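Local coordinates for protein SSD1 (Saccharomyces cerevisiae S288C, PDB 7AM1) that binds mRNA untranslated regions as a non-enzymatic, pseudonuclease member of the RNase II family and acts in translational repression, at residues P9-P17 and H208-I216; K35-S43 and I52-R60. All coordinates share one frame; numbering follows the deposited sequence.

Interaction 1. Residues P9-P17 and H208-I216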
# COMPACT_ATOMS: atom_id res chain seq x y z
N PRO A 9 -4.51 19.76 -29.25
CA PRO A 9 -5.04 20.63 -28.20
C PRO A 9 -6.28 20.02 -27.56
O PRO A 9 -7.04 19.29 -28.20
CB PRO A 9 -5.37 21.93 -28.94
CG PRO A 9 -5.56 21.53 -30.37
CD PRO A 9 -4.60 20.38 -30.59
N TYR A 10 -6.47 20.32 -26.28
CA TYR A 10 -7.60 19.78 -25.54
C TYR A 10 -8.92 20.38 -26.02
O TYR A 10 -8.99 21.54 -26.46
CB TYR A 10 -7.45 20.07 -24.04
CG TYR A 10 -6.29 19.39 -23.36
CD1 TYR A 10 -5.99 18.06 -23.60
CD2 TYR A 10 -5.50 20.09 -22.45
CE1 TYR A 10 -4.93 17.44 -22.96
CE2 TYR A 10 -4.44 19.48 -21.81
CZ TYR A 10 -4.16 18.16 -22.07
OH TYR A 10 -3.10 17.55 -21.42
N LEU A 11 -9.97 19.58 -25.94
CA LEU A 11 -11.32 20.08 -26.18
C LEU A 11 -11.70 21.09 -25.09
O LEU A 11 -11.32 20.92 -23.93
CB LEU A 11 -12.32 18.92 -26.17
CG LEU A 11 -12.39 17.99 -27.37
CD1 LEU A 11 -13.45 16.93 -27.13
CD2 LEU A 11 -12.67 18.75 -28.65
N PRO A 12 -12.46 22.13 -25.43
CA PRO A 12 -12.96 23.03 -24.39
C PRO A 12 -13.80 22.28 -23.37
O PRO A 12 -14.53 21.35 -23.70
CB PRO A 12 -13.80 24.05 -25.17
CG PRO A 12 -13.24 24.02 -26.55
CD PRO A 12 -12.82 22.60 -26.79
N GLN A 13 -13.68 22.70 -22.10
CA GLN A 13 -14.42 22.04 -21.03
C GLN A 13 -15.92 22.03 -21.31
O GLN A 13 -16.60 21.03 -21.06
CB GLN A 13 -14.14 22.75 -19.70
CG GLN A 13 -12.67 22.73 -19.27
CD GLN A 13 -12.19 21.36 -18.83
OE1 GLN A 13 -12.96 20.55 -18.31
NE2 GLN A 13 -10.90 21.09 -19.03
N ALA A 14 -16.44 23.13 -21.86
CA ALA A 14 -17.89 23.27 -22.02
C ALA A 14 -18.50 22.12 -22.81
O ALA A 14 -19.63 21.70 -22.53
CB ALA A 14 -18.20 24.60 -22.72
N ASN A 15 -17.77 21.58 -23.79
CA ASN A 15 -18.33 20.55 -24.66
C ASN A 15 -18.41 19.17 -24.01
O ASN A 15 -19.23 18.35 -24.45
CB ASN A 15 -17.48 20.45 -25.94
N ILE A 16 -17.61 18.90 -22.99
CA ILE A 16 -17.44 17.53 -22.50
C ILE A 16 -18.70 17.03 -21.80
O ILE A 16 -19.11 15.89 -22.05
CB ILE A 16 -16.22 17.42 -21.57
CG1 ILE A 16 -14.92 17.35 -22.38
CG2 ILE A 16 -16.34 16.20 -20.67
CD1 ILE A 16 -14.37 18.68 -22.79
N PRO A 17 -19.32 17.80 -20.90
CA PRO A 17 -20.51 17.28 -20.20
C PRO A 17 -21.53 16.68 -21.15
O PRO A 17 -21.98 15.54 -20.94
CB PRO A 17 -21.05 18.51 -19.46
CG PRO A 17 -19.86 19.36 -19.24
CD PRO A 17 -18.98 19.16 -20.45
N HIS A 208 -7.76 7.72 -26.71
CA HIS A 208 -6.79 8.79 -26.55
C HIS A 208 -7.41 9.90 -25.72
O HIS A 208 -8.63 10.08 -25.71
CB HIS A 208 -6.28 9.33 -27.90
CG HIS A 208 -7.31 10.05 -28.70
ND1 HIS A 208 -7.10 11.30 -29.24
CD2 HIS A 208 -8.57 9.69 -29.07
CE1 HIS A 208 -8.18 11.69 -29.90
NE2 HIS A 208 -9.08 10.73 -29.82
N VAL A 209 -6.56 10.64 -25.02
CA VAL A 209 -7.00 11.67 -24.09
C VAL A 209 -7.30 12.94 -24.87
O VAL A 209 -6.45 13.44 -25.61
CB VAL A 209 -5.94 11.91 -23.01
CG1 VAL A 209 -6.29 13.12 -22.16
CG2 VAL A 209 -5.77 10.66 -22.14
N VAL A 210 -8.52 13.46 -24.73
CA VAL A 210 -8.92 14.68 -25.42
C VAL A 210 -9.04 15.87 -24.48
O VAL A 210 -9.21 17.00 -24.96
CB VAL A 210 -10.23 14.49 -26.20
CG1 VAL A 210 -10.07 13.39 -27.24
CG2 VAL A 210 -11.40 14.19 -25.26
N ALA A 211 -8.97 15.66 -23.17
CA ALA A 211 -9.03 16.77 -22.22
C ALA A 211 -8.67 16.24 -20.84
O ALA A 211 -8.88 15.06 -20.54
CB ALA A 211 -10.43 17.41 -22.20
N VAL A 212 -8.12 17.12 -20.02
CA VAL A 212 -7.92 16.85 -18.60
C VAL A 212 -9.08 17.49 -17.85
O VAL A 212 -9.27 18.71 -17.90
CB VAL A 212 -6.57 17.39 -18.10
CG1 VAL A 212 -6.46 17.17 -16.58
CG2 VAL A 212 -5.41 16.72 -18.83
N LEU A 213 -9.87 16.66 -17.17
CA LEU A 213 -11.04 17.17 -16.47
C LEU A 213 -10.71 17.66 -15.07
O LEU A 213 -11.28 18.66 -14.62
CB LEU A 213 -12.13 16.09 -16.42
CG LEU A 213 -12.54 15.52 -17.78
CD1 LEU A 213 -13.56 14.39 -17.62
CD2 LEU A 213 -13.10 16.61 -18.70
N ASP A 214 -9.81 16.98 -14.37
CA ASP A 214 -9.46 17.41 -13.02
C ASP A 214 -8.07 16.89 -12.66
O ASP A 214 -7.65 15.83 -13.12
CB ASP A 214 -10.50 16.92 -12.00
CG ASP A 214 -10.56 17.79 -10.76
OD1 ASP A 214 -9.86 18.82 -10.71
OD2 ASP A 214 -11.33 17.45 -9.84
N ARG A 215 -7.37 17.68 -11.85
CA ARG A 215 -6.05 17.33 -11.34
C ARG A 215 -5.90 17.97 -9.97
O ARG A 215 -6.19 19.15 -9.81
CB ARG A 215 -4.95 17.83 -12.29
CG ARG A 215 -3.54 17.69 -11.75
CD ARG A 215 -2.51 18.20 -12.77
NE ARG A 215 -2.60 17.49 -14.05
CZ ARG A 215 -2.09 17.94 -15.20
NH1 ARG A 215 -1.45 19.11 -15.23
NH2 ARG A 215 -2.22 17.23 -16.31
N ILE A 216 -5.47 17.18 -8.99
CA ILE A 216 -5.18 17.76 -7.67
C ILE A 216 -4.06 18.77 -7.89
O ILE A 216 -2.99 18.39 -8.39
CB ILE A 216 -4.78 16.68 -6.66
CG1 ILE A 216 -5.87 15.60 -6.54
CG2 ILE A 216 -4.52 17.32 -5.31
CD1 ILE A 216 -7.17 16.08 -5.92

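Interaction 2. Residues K35-S43 and I52-R60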
# COMPACT_ATOMS: atom_id res chain seq x y z
N LYS A 35 6.08 -0.11 -15.36
CA LYS A 35 7.02 -0.93 -16.11
C LYS A 35 7.25 -0.38 -17.51
O LYS A 35 8.38 -0.07 -17.89
CB LYS A 35 6.52 -2.38 -16.17
CG LYS A 35 7.12 -3.29 -15.10
CD LYS A 35 8.63 -3.43 -15.28
CE LYS A 35 9.23 -4.42 -14.29
NZ LYS A 35 9.25 -5.82 -14.83
N ASN A 36 6.18 -0.25 -18.30
CA ASN A 36 6.27 0.30 -19.65
C ASN A 36 5.60 1.68 -19.62
O ASN A 36 4.40 1.81 -19.85
CB ASN A 36 5.61 -0.63 -20.66
CG ASN A 36 5.69 -0.10 -22.08
OD1 ASN A 36 6.49 0.78 -22.38
ND2 ASN A 36 4.86 -0.65 -22.97
N ARG A 37 6.41 2.70 -19.35
CA ARG A 37 5.91 4.05 -19.12
C ARG A 37 5.34 4.70 -20.38
O ARG A 37 4.71 5.75 -20.27
CB ARG A 37 7.04 4.92 -18.56
CG ARG A 37 7.66 4.35 -17.29
CD ARG A 37 9.11 4.79 -17.17
NE ARG A 37 9.85 3.98 -16.21
CZ ARG A 37 11.16 4.08 -16.01
NH1 ARG A 37 11.87 4.97 -16.70
NH2 ARG A 37 11.77 3.30 -15.12
N SER A 38 5.57 4.11 -21.55
CA SER A 38 5.00 4.66 -22.78
C SER A 38 3.50 4.40 -22.88
O SER A 38 2.84 5.02 -23.72
CB SER A 38 5.70 4.07 -24.01
OG SER A 38 5.49 2.68 -24.10
N ASP A 39 2.96 3.50 -22.07
CA ASP A 39 1.55 3.17 -22.11
C ASP A 39 0.87 3.57 -20.81
O ASP A 39 1.51 3.84 -19.79
CB ASP A 39 1.36 1.66 -22.36
CG ASP A 39 1.97 1.22 -23.67
OD1 ASP A 39 2.15 2.07 -24.56
OD2 ASP A 39 2.26 0.01 -23.81
N ALA A 40 -0.46 3.59 -20.85
CA ALA A 40 -1.27 3.99 -19.71
C ALA A 40 -2.64 3.37 -19.86
O ALA A 40 -3.05 2.96 -20.96
CB ALA A 40 -1.36 5.51 -19.59
N TRP A 41 -3.36 3.30 -18.75
CA TRP A 41 -4.74 2.83 -18.72
C TRP A 41 -5.61 3.90 -18.09
O TRP A 41 -5.16 4.68 -17.24
CB TRP A 41 -4.84 1.51 -17.94
CG TRP A 41 -4.02 0.43 -18.57
CD1 TRP A 41 -2.70 0.19 -18.37
CD2 TRP A 41 -4.47 -0.56 -19.51
NE1 TRP A 41 -2.29 -0.88 -19.12
CE2 TRP A 41 -3.36 -1.36 -19.83
CE3 TRP A 41 -5.70 -0.84 -20.10
CZ2 TRP A 41 -3.44 -2.43 -20.72
CZ3 TRP A 41 -5.78 -1.91 -20.99
CH2 TRP A 41 -4.66 -2.69 -21.28
N VAL A 42 -6.87 3.95 -18.52
CA VAL A 42 -7.86 4.82 -17.91
C VAL A 42 -8.97 3.93 -17.37
O VAL A 42 -9.65 3.23 -18.13
CB VAL A 42 -8.41 5.85 -18.91
CG1 VAL A 42 -9.56 6.62 -18.30
CG2 VAL A 42 -7.29 6.80 -19.33
N SER A 43 -9.13 3.93 -16.05
CA SER A 43 -10.14 3.12 -15.40
C SER A 43 -11.46 3.88 -15.33
O SER A 43 -11.49 5.05 -14.92
CB SER A 43 -9.70 2.71 -13.99
OG SER A 43 -9.35 3.85 -13.23
N ILE A 52 -9.48 1.49 -20.34
CA ILE A 52 -9.18 1.94 -21.70
C ILE A 52 -7.68 2.04 -21.86
O ILE A 52 -7.00 2.73 -21.09
CB ILE A 52 -9.87 3.28 -22.00
CG1 ILE A 52 -11.39 3.12 -21.92
CG2 ILE A 52 -9.45 3.77 -23.38
CD1 ILE A 52 -12.13 4.37 -21.51
N TYR A 53 -7.15 1.35 -22.87
CA TYR A 53 -5.73 1.36 -23.16
C TYR A 53 -5.33 2.65 -23.87
O TYR A 53 -6.01 3.08 -24.81
CB TYR A 53 -5.37 0.14 -24.01
CG TYR A 53 -3.92 0.03 -24.41
CD1 TYR A 53 -2.92 0.00 -23.44
CD2 TYR A 53 -3.55 -0.06 -25.74
CE1 TYR A 53 -1.59 -0.11 -23.80
CE2 TYR A 53 -2.22 -0.17 -26.11
CZ TYR A 53 -1.25 -0.19 -25.13
OH TYR A 53 0.08 -0.30 -25.48
N ILE A 54 -4.25 3.27 -23.40
CA ILE A 54 -3.73 4.50 -23.98
C ILE A 54 -2.32 4.21 -24.49
O ILE A 54 -1.39 4.04 -23.69
CB ILE A 54 -3.72 5.66 -22.97
CG1 ILE A 54 -5.07 5.79 -22.27
CG2 ILE A 54 -3.35 6.97 -23.67
CD1 ILE A 54 -6.23 6.15 -23.18
N CYS A 55 -2.16 4.16 -25.80
CA CYS A 55 -0.92 3.72 -26.43
C CYS A 55 -0.04 4.92 -26.76
O CYS A 55 -0.43 5.78 -27.55
CB CYS A 55 -1.22 2.92 -27.69
SG CYS A 55 0.24 2.22 -28.49
N GLY A 56 1.15 4.96 -26.17
CA GLY A 56 2.14 5.95 -26.52
C GLY A 56 1.89 7.30 -25.89
O GLY A 56 0.87 7.56 -25.25
N SER A 57 2.86 8.21 -26.10
CA SER A 57 2.78 9.53 -25.50
C SER A 57 1.72 10.39 -26.18
O SER A 57 1.01 11.15 -25.51
CB SER A 57 4.14 10.23 -25.58
OG SER A 57 5.12 9.53 -24.84
N LYS A 58 1.61 10.29 -27.50
CA LYS A 58 0.69 11.16 -28.23
C LYS A 58 -0.73 11.01 -27.72
O LYS A 58 -1.41 12.00 -27.41
CB LYS A 58 0.74 10.86 -29.73
CG LYS A 58 -0.25 11.68 -30.56
CD LYS A 58 -0.20 11.32 -32.04
N ASP A 59 -1.21 9.77 -27.61
CA ASP A 59 -2.59 9.53 -27.19
C ASP A 59 -2.81 9.86 -25.72
O ASP A 59 -3.95 10.13 -25.32
CB ASP A 59 -2.98 8.08 -27.48
CG ASP A 59 -3.13 7.81 -28.97
OD1 ASP A 59 -3.15 8.78 -29.75
OD2 ASP A 59 -3.21 6.62 -29.36
N ARG A 60 -1.75 9.83 -24.90
CA ARG A 60 -1.88 10.27 -23.51
C ARG A 60 -2.04 11.78 -23.43
O ARG A 60 -2.59 12.29 -22.45
CB ARG A 60 -0.66 9.84 -22.70
CG ARG A 60 -0.85 9.98 -21.20
CD ARG A 60 0.41 9.64 -20.45
NE ARG A 60 0.92 8.34 -20.85
CZ ARG A 60 2.02 7.78 -20.36
NH1 ARG A 60 2.73 8.42 -19.44
NH2 ARG A 60 2.41 6.59 -20.80

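Interaction 1. Residues P9-P17 and H208-I216
The phenol ring of Tyr10 lies over the backbone of strand 208-214: one face receives Val212 N, 4.2 Å above the plane of the Tyr10 ring and over its centre, while Val210 O sits at the ring edge, close to the plane. Ala211 CA approaches Tyr10 CD1 obliquely at 3.6 Å, where the small alanine lets the ring come down onto the main chain. With CG of Tyr10 beside its own backbone N (chi1 -65°), the ring reaches across the strand, and its OH meets Val212 CG2 at 3.6 Å. That hydroxyl is hydrogen-bonded to Asn61 O, and the ring also makes a cation-pi contact with Arg62. A second flat group, the amide of Gln13, donates from NE2 to Val212 O at 3.1 Å. This acceptor lies nearly in the amide plane, reached because the glutamine chain folds back at chi2 (-71°). Between these two polar ends the extended, polyproline II-like run 9-12 gives Leu11 N to Val210 O, an almost straight bond of 2.9 Å. Branched aliphatic side chains make the apolar part of the contact: Leu11 CD1 lies beside Val210 CG2 at 3.9 Å, both side chains pointing the same way. In helix 15-22 the buried Ile16 side chain lies obliquely across Leu213, CG2 to Leu213 CD2 3.8 Å. Classic bulges at Val210-Ala211 and Leu213-Asp214 interrupt the strand where it pairs with 68-73 at Ala70 and Leu68. The N-terminal arm and helix 15-22 thus lie against a bulged sheet strand, with Leu25 touching both Leu11 and Val210.

Interaction 2. Residues K35-S43 and I52-R60
Ala40 pairs with Ile54 and Val42 with Ile52 as the hydrogen-bonded pairs of an antiparallel beta hairpin, part of the five-stranded OB-fold sheet of what is probably the first cold-shock domain. Strands 39-43 and 52-55 run at 154° to each other. Trp41 and Tyr53 form the non-hydrogen-bonded pair between them, and Val42 O accepts from Ile52 N at 2.8 Å. A type I turn from Asn36 to Asp39 leads into strand 39-43. Ala40, Val42, Ile52 and Ile54 share the buried face, where aliphatic groups suit a core: Val42 CG2 packs on Ile54 CG1 at 3.8 Å, and Val69 and Val71 of strand 68-73 and Leu30 of strand 26-32 also touch Val42. Arg60 sends its guanidinium past the methyl of Ala40, whose small size leaves it room. Its NH2 reaches Arg37 O nearly in the guanidinium plane; the modelled separation is short enough that its exact length is doubtful. Gly56, whose phi is positive, turns the chain into a short, loosely formed helical turn around 56-60. On the other face Tyr53 CB lies over the six-membered ring of Trp41, 3.7 Å from CZ3, a CH-pi contact. Because Tyr53 CG is anti to its backbone N (chi1 179°), the phenol extends toward Asp39. Its OH donates to Asp39 OD2 at 2.8 Å, from above the carboxylate plane (73° out of it), whereas Asp39 OD2 itself lies in the plane of the Tyr53 ring.

Overall arrangement
Interactions 1 and 2 belong to one small beta domain near the N-terminus, on the same side of the chain's centre, with their centres about 17 Å apart. The order across the sheet is 26-32, 39-43, 52-55, 206-214 and 68-73, the first and last strands also pairing; strands 52-55 and 206-214 are parallel neighbours. Interaction 2 is a local hairpin nested inside the long loop that interaction 1 closes. They meet directly where Val209 N probably hydrogen-bonds to Asp59 O, at 2.7 Å. The end of 52-60 therefore touches 208-216 as well as the hairpin. Arm, hairpin and late-arriving strand thus build one OB-type domain, probably the first cold-shock domain.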